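Lmo0135 protein (Listeria monocytogenes EGD-e, PDB 5ISU) is the substrate-binding component CtaP of an ABC transporter and probably captures peptides outside the membrane for uptake. Local coordinates at residues 68-81 with 131-145. Sequence-based numbering, arbitrary orientation. Where two conformers were deposited one is given.
Sequences ISDDNLTYTVKLKD and TTVKFTLPTVAPAFE
Antiparallel strands 74-79 and 132-136 are neighbours inside the five-stranded sheet of this family 5 solute-binding protein, and the loop after the second strand folds back across the Y75 side of the sheet. Y75 with F135 and V77 with V133 are the hydrogen-bonded pairs; the bond from V133 N to V77 O is nearly straight (2.9 Å, 175°). Flanking these pairs, L137 N gives a bond to L73 O (2.7 Å), and at the far end L79 N gives one to T131 O from above the carbonyl plane. Y75, V77, V133 and F135 turn to the buried face, which suits valine and the aromatic rings. The Y75 ring is sandwiched: I68 CG2 lies toward the rim of one face, while F144 brings its edge over the centre of the other in a T-shaped stack, centroids 5.3 Å apart and planes at 84°. F144 reaches there because its CG stands opposite the backbone N (chi1 -174°), sending the ring back from the helical turn that follows the loop. L137 CD1 approaches Y75 CE1 obliquely at 3.6 Å. The other face carries threonines and lysines, which tolerate its more open side, although T132 itself is buried and its OG1, beside K78 CD, is hydrogen-bonded to D129. L73 CD2 packs on the loop backbone, 3.4 Å from T139 C. Before the first strand, in the type I turn from S69 to N72, D71 OD1 accepts from S69 OG and L73 N on opposite faces of its carboxylate, the second bond making an Asx turn. Backbone bonds thus set the register, while the aromatic cluster joins the helical segment to the sheet's apolar face.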
loop_
_atom_site.group_PDB
_atom_site.type_symbol
_atom_site.label_atom_id
_atom_site.label_comp_id
_atom_site.label_asym_id
_atom_site.label_seq_id
_atom_site.Cartn_x
_atom_site.Cartn_y
_atom_site.Cartn_z
ATOM N N ILE A 68 -15.520 2.224 -20.988
ATOM C CA ILE A 68 -15.973 3.483 -20.425
ATOM C C ILE A 68 -16.657 4.275 -21.530
ATOM O O ILE A 68 -16.096 4.429 -22.613
ATOM C CB ILE A 68 -14.764 4.267 -19.864
ATOM C CG1 ILE A 68 -13.981 3.381 -18.870
ATOM C CG2 ILE A 68 -15.205 5.580 -19.216
ATOM C CD1 ILE A 68 -12.694 4.002 -18.344
ATOM N N SER A 69 -17.862 4.775 -21.257
ATOM C CA SER A 69 -18.609 5.540 -22.246
ATOM C C SER A 69 -17.922 6.877 -22.579
ATOM O O SER A 69 -17.095 7.368 -21.823
ATOM C CB SER A 69 -20.055 5.800 -21.767
ATOM O OG SER A 69 -20.094 6.699 -20.666
ATOM N N ASP A 70 -18.321 7.472 -23.692
ATOM C CA ASP A 70 -17.753 8.753 -24.139
ATOM C C ASP A 70 -17.952 9.894 -23.130
ATOM O O ASP A 70 -17.055 10.705 -22.945
ATOM C CB ASP A 70 -18.341 9.138 -25.499
ATOM C CG ASP A 70 -18.125 8.051 -26.570
ATOM O OD1 ASP A 70 -17.295 7.122 -26.355
ATOM O OD2 ASP A 70 -18.794 8.137 -27.631
ATOM N N ASP A 71 -19.111 9.933 -22.474
ATOM C CA ASP A 71 -19.397 10.967 -21.452
ATOM C C ASP A 71 -18.765 10.673 -20.059
ATOM O O ASP A 71 -18.969 11.438 -19.120
ATOM C CB ASP A 71 -20.911 11.238 -21.330
ATOM C CG ASP A 71 -21.725 9.991 -20.939
ATOM O OD1 ASP A 71 -21.169 9.035 -20.351
ATOM O OD2 ASP A 71 -22.946 9.982 -21.216
ATOM N N ASN A 72 -18.041 9.552 -19.933
ATOM C CA ASN A 72 -17.331 9.183 -18.690
ATOM C C ASN A 72 -18.199 8.885 -17.465
ATOM O O ASN A 72 -17.689 8.871 -16.337
ATOM C CB ASN A 72 -16.300 10.266 -18.331
ATOM C CG ASN A 72 -15.305 10.512 -19.445
ATOM O OD1 ASN A 72 -15.211 11.617 -19.974
ATOM N ND2 ASN A 72 -14.584 9.469 -19.834
ATOM N N LEU A 73 -19.488 8.623 -17.681
ATOM C CA LEU A 73 -20.419 8.313 -16.589
ATOM C C LEU A 73 -20.798 6.843 -16.513
ATOM O O LEU A 73 -21.303 6.420 -15.487
ATOM C CB LEU A 73 -21.710 9.137 -16.719
ATOM C CG LEU A 73 -21.587 10.651 -16.633
ATOM C CD1 LEU A 73 -22.974 11.260 -16.799
ATOM C CD2 LEU A 73 -20.942 11.078 -15.323
ATOM N N THR A 74 -20.573 6.072 -17.580
ATOM C CA THR A 74 -20.946 4.658 -17.596
ATOM C C THR A 74 -19.761 3.704 -17.852
ATOM O O THR A 74 -19.123 3.752 -18.902
ATOM C CB THR A 74 -22.057 4.412 -18.633
ATOM O OG1 THR A 74 -23.167 5.283 -18.360
ATOM C CG2 THR A 74 -22.546 2.967 -18.582
ATOM N N TYR A 75 -19.488 2.844 -16.875
ATOM C CA TYR A 75 -18.424 1.852 -16.948
ATOM C C TYR A 75 -19.066 0.473 -17.090
ATOM O O TYR A 75 -19.811 0.044 -16.227
ATOM C CB TYR A 75 -17.556 1.895 -15.678
ATOM C CG TYR A 75 -16.720 3.156 -15.516
ATOM C CD1 TYR A 75 -17.307 4.387 -15.255
ATOM C CD2 TYR A 75 -15.335 3.101 -15.573
ATOM C CE1 TYR A 75 -16.533 5.542 -15.105
ATOM C CE2 TYR A 75 -14.556 4.240 -15.419
ATOM C CZ TYR A 75 -15.152 5.459 -15.182
ATOM O OH TYR A 75 -14.356 6.582 -15.027
ATOM N N THR A 76 -18.751 -0.222 -18.169
ATOM C CA THR A 76 -19.293 -1.540 -18.429
ATOM C C THR A 76 -18.203 -2.595 -18.318
ATOM O O THR A 76 -17.202 -2.547 -19.046
ATOM C CB THR A 76 -19.887 -1.595 -19.841
ATOM O OG1 THR A 76 -20.898 -0.596 -19.970
ATOM C CG2 THR A 76 -20.498 -2.947 -20.127
ATOM N N VAL A 77 -18.409 -3.558 -17.419
ATOM C CA VAL A 77 -17.471 -4.660 -17.203
ATOM C C VAL A 77 -18.084 -5.975 -17.694
ATOM O O VAL A 77 -19.192 -6.340 -17.285
ATOM C CB VAL A 77 -17.139 -4.841 -15.694
ATOM C CG1 VAL A 77 -16.169 -6.002 -15.485
ATOM C CG2 VAL A 77 -16.563 -3.562 -15.106
ATOM N N LYS A 78 -17.358 -6.673 -18.563
ATOM C CA LYS A 78 -17.762 -7.983 -19.072
ATOM C C LYS A 78 -16.925 -9.030 -18.330
ATOM O O LYS A 78 -15.708 -8.908 -18.272
ATOM C CB LYS A 78 -17.468 -8.106 -20.569
ATOM C CG LYS A 78 -18.408 -7.389 -21.539
ATOM C CD LYS A 78 -19.777 -8.054 -21.618
ATOM C CE LYS A 78 -20.529 -7.683 -22.896
ATOM N NZ LYS A 78 -20.727 -6.221 -23.115
ATOM N N LEU A 79 -17.575 -10.063 -17.792
ATOM C CA LEU A 79 -16.894 -11.151 -17.065
ATOM C C LEU A 79 -16.585 -12.325 -17.970
ATOM O O LEU A 79 -17.182 -12.483 -19.013
ATOM C CB LEU A 79 -17.781 -11.682 -15.922
ATOM C CG LEU A 79 -18.184 -10.747 -14.775
ATOM C CD1 LEU A 79 -18.993 -11.481 -13.718
ATOM C CD2 LEU A 79 -16.944 -10.146 -14.139
ATOM N N LYS A 80 -15.662 -13.169 -17.538
ATOM C CA LYS A 80 -15.373 -14.399 -18.266
ATOM C C LYS A 80 -16.562 -15.367 -18.068
ATOM O O LYS A 80 -17.317 -15.234 -17.101
ATOM C CB LYS A 80 -14.035 -15.006 -17.808
ATOM C CG LYS A 80 -12.851 -14.147 -18.240
ATOM C CD LYS A 80 -11.480 -14.653 -17.785
ATOM C CE LYS A 80 -10.416 -13.687 -18.307
ATOM N NZ LYS A 80 -9.073 -13.904 -17.733
ATOM N N ASP A 81 -16.745 -16.289 -19.007
ATOM C CA ASP A 81 -17.833 -17.258 -18.957
ATOM C C ASP A 81 -17.411 -18.452 -18.137
ATOM O O ASP A 81 -16.230 -18.775 -18.084
ATOM C CB ASP A 81 -18.179 -17.768 -20.372
ATOM C CG ASP A 81 -18.765 -16.683 -21.283
ATOM O OD1 ASP A 81 -19.734 -16.002 -20.878
ATOM O OD2 ASP A 81 -18.301 -16.558 -22.440
ATOM N N THR A 131 -22.992 -12.237 -17.387
ATOM C CA THR A 131 -21.599 -11.836 -17.618
ATOM C C THR A 131 -21.406 -10.336 -17.925
ATOM O O THR A 131 -20.400 -9.965 -18.522
ATOM C CB THR A 131 -20.947 -12.670 -18.753
ATOM O OG1 THR A 131 -21.524 -12.337 -20.020
ATOM C CG2 THR A 131 -21.124 -14.151 -18.497
ATOM N N THR A 132 -22.329 -9.479 -17.491
ATOM C CA THR A 132 -22.225 -8.040 -17.771
ATOM C C THR A 132 -22.693 -7.172 -16.605
ATOM O O THR A 132 -23.852 -7.222 -16.217
ATOM C CB THR A 132 -23.039 -7.646 -19.034
ATOM O OG1 THR A 132 -22.606 -8.417 -20.164
ATOM C CG2 THR A 132 -22.894 -6.129 -19.358
ATOM N N VAL A 133 -21.787 -6.358 -16.083
ATOM C CA VAL A 133 -22.069 -5.423 -14.991
ATOM C C VAL A 133 -21.966 -4.010 -15.562
ATOM O O VAL A 133 -20.993 -3.698 -16.259
ATOM C CB VAL A 133 -21.018 -5.539 -13.865
ATOM C CG1 VAL A 133 -21.442 -4.736 -12.652
ATOM C CG2 VAL A 133 -20.804 -6.989 -13.462
ATOM N N LYS A 134 -22.964 -3.165 -15.286
ATOM C CA LYS A 134 -22.976 -1.772 -15.767
ATOM C C LYS A 134 -22.999 -0.843 -14.562
ATOM O O LYS A 134 -23.914 -0.927 -13.735
ATOM C CB LYS A 134 -24.214 -1.490 -16.617
ATOM C CG LYS A 134 -24.238 -0.091 -17.218
ATOM C CD LYS A 134 -25.645 0.440 -17.451
ATOM C CE LYS A 134 -26.413 -0.349 -18.487
ATOM N NZ LYS A 134 -27.791 0.193 -18.652
ATOM N N PHE A 135 -21.993 0.029 -14.460
ATOM C CA PHE A 135 -21.913 1.015 -13.394
ATOM C C PHE A 135 -22.274 2.362 -14.001
ATOM O O PHE A 135 -21.758 2.720 -15.060
ATOM C CB PHE A 135 -20.485 1.173 -12.843
ATOM C CG PHE A 135 -19.922 -0.042 -12.147
ATOM C CD1 PHE A 135 -19.206 -0.989 -12.854
ATOM C CD2 PHE A 135 -20.037 -0.183 -10.776
ATOM C CE1 PHE A 135 -18.641 -2.085 -12.215
ATOM C CE2 PHE A 135 -19.484 -1.275 -10.124
ATOM C CZ PHE A 135 -18.784 -2.233 -10.844
ATOM N N THR A 136 -23.134 3.105 -13.322
ATOM C CA THR A 136 -23.545 4.425 -13.773
ATOM C C THR A 136 -23.229 5.428 -12.665
ATOM O O THR A 136 -23.835 5.390 -11.592
ATOM C CB THR A 136 -25.035 4.450 -14.142
ATOM O OG1 THR A 136 -25.782 3.727 -13.156
ATOM C CG2 THR A 136 -25.262 3.787 -15.499
ATOM N N LEU A 137 -22.245 6.290 -12.923
ATOM C CA LEU A 137 -21.822 7.307 -11.962
ATOM C C LEU A 137 -22.722 8.493 -12.042
ATOM O O LEU A 137 -23.211 8.794 -13.126
ATOM C CB LEU A 137 -20.415 7.820 -12.283
ATOM C CG LEU A 137 -19.258 6.854 -12.156
ATOM C CD1 LEU A 137 -17.973 7.556 -12.553
ATOM C CD2 LEU A 137 -19.168 6.333 -10.743
ATOM N N PRO A 138 -22.899 9.206 -10.912
ATOM C CA PRO A 138 -23.728 10.436 -10.882
ATOM C C PRO A 138 -23.022 11.633 -11.551
ATOM O O PRO A 138 -23.663 12.450 -12.201
ATOM C CB PRO A 138 -23.944 10.681 -9.383
ATOM C CG PRO A 138 -22.787 9.999 -8.706
ATOM C CD PRO A 138 -22.417 8.826 -9.568
ATOM N N THR A 139 -21.707 11.723 -11.376
ATOM C CA THR A 139 -20.885 12.773 -11.982
ATOM C C THR A 139 -19.590 12.132 -12.443
ATOM O O THR A 139 -19.326 10.958 -12.136
ATOM C CB THR A 139 -20.615 13.937 -11.006
ATOM O OG1 THR A 139 -20.345 13.409 -9.704
ATOM C CG2 THR A 139 -21.819 14.841 -10.907
ATOM N N VAL A 140 -18.785 12.877 -13.192
ATOM C CA VAL A 140 -17.531 12.327 -13.705
ATOM C C VAL A 140 -16.563 12.031 -12.545
ATOM O O VAL A 140 -16.514 12.789 -11.578
ATOM C CB VAL A 140 -16.894 13.279 -14.739
ATOM C CG1 VAL A 140 -15.563 12.723 -15.233
ATOM C CG2 VAL A 140 -17.850 13.498 -15.912
ATOM N N ALA A 141 -15.842 10.912 -12.629
ATOM C CA ALA A 141 -14.854 10.523 -11.592
ATOM C C ALA A 141 -13.808 9.555 -12.180
ATOM O O ALA A 141 -13.965 8.334 -12.086
ATOM C CB ALA A 141 -15.549 9.897 -10.391
ATOM N N PRO A 142 -12.757 10.092 -12.818
ATOM C CA PRO A 142 -11.702 9.271 -13.428
ATOM C C PRO A 142 -11.066 8.218 -12.511
ATOM O O PRO A 142 -10.762 7.121 -12.975
ATOM C CB PRO A 142 -10.655 10.307 -13.868
ATOM C CG PRO A 142 -11.078 11.596 -13.233
ATOM C CD PRO A 142 -12.555 11.511 -13.145
ATOM N N ALA A 143 -10.926 8.526 -11.226
ATOM C CA ALA A 143 -10.354 7.571 -10.251
ATOM C C ALA A 143 -11.190 6.323 -10.085
ATOM O O ALA A 143 -10.727 5.355 -9.493
ATOM C CB ALA A 143 -10.187 8.232 -8.887
ATOM N N PHE A 144 -12.432 6.336 -10.573
ATOM C CA PHE A 144 -13.278 5.153 -10.416
ATOM C C PHE A 144 -12.755 3.969 -11.245
ATOM O O PHE A 144 -13.026 2.825 -10.909
ATOM C CB PHE A 144 -14.726 5.467 -10.729
ATOM C CG PHE A 144 -15.649 4.337 -10.448
ATOM C CD1 PHE A 144 -15.906 3.962 -9.135
ATOM C CD2 PHE A 144 -16.299 3.674 -11.482
ATOM C CE1 PHE A 144 -16.778 2.925 -8.851
ATOM C CE2 PHE A 144 -17.175 2.636 -11.207
ATOM C CZ PHE A 144 -17.412 2.257 -9.890
ATOM N N GLU A 145 -12.006 4.244 -12.313
ATOM C CA GLU A 145 -11.375 3.169 -13.074
ATOM C C GLU A 145 -10.445 2.359 -12.161
ATOM O O GLU A 145 -10.405 1.133 -12.245
ATOM C CB GLU A 145 -10.578 3.707 -14.258
ATOM C CG GLU A 145 -9.820 2.621 -15.035
ATOM C CD GLU A 145 -9.222 3.100 -16.357
ATOM O OE1 GLU A 145 -9.194 4.335 -16.630
ATOM O OE2 GLU A 145 -8.780 2.221 -17.131
#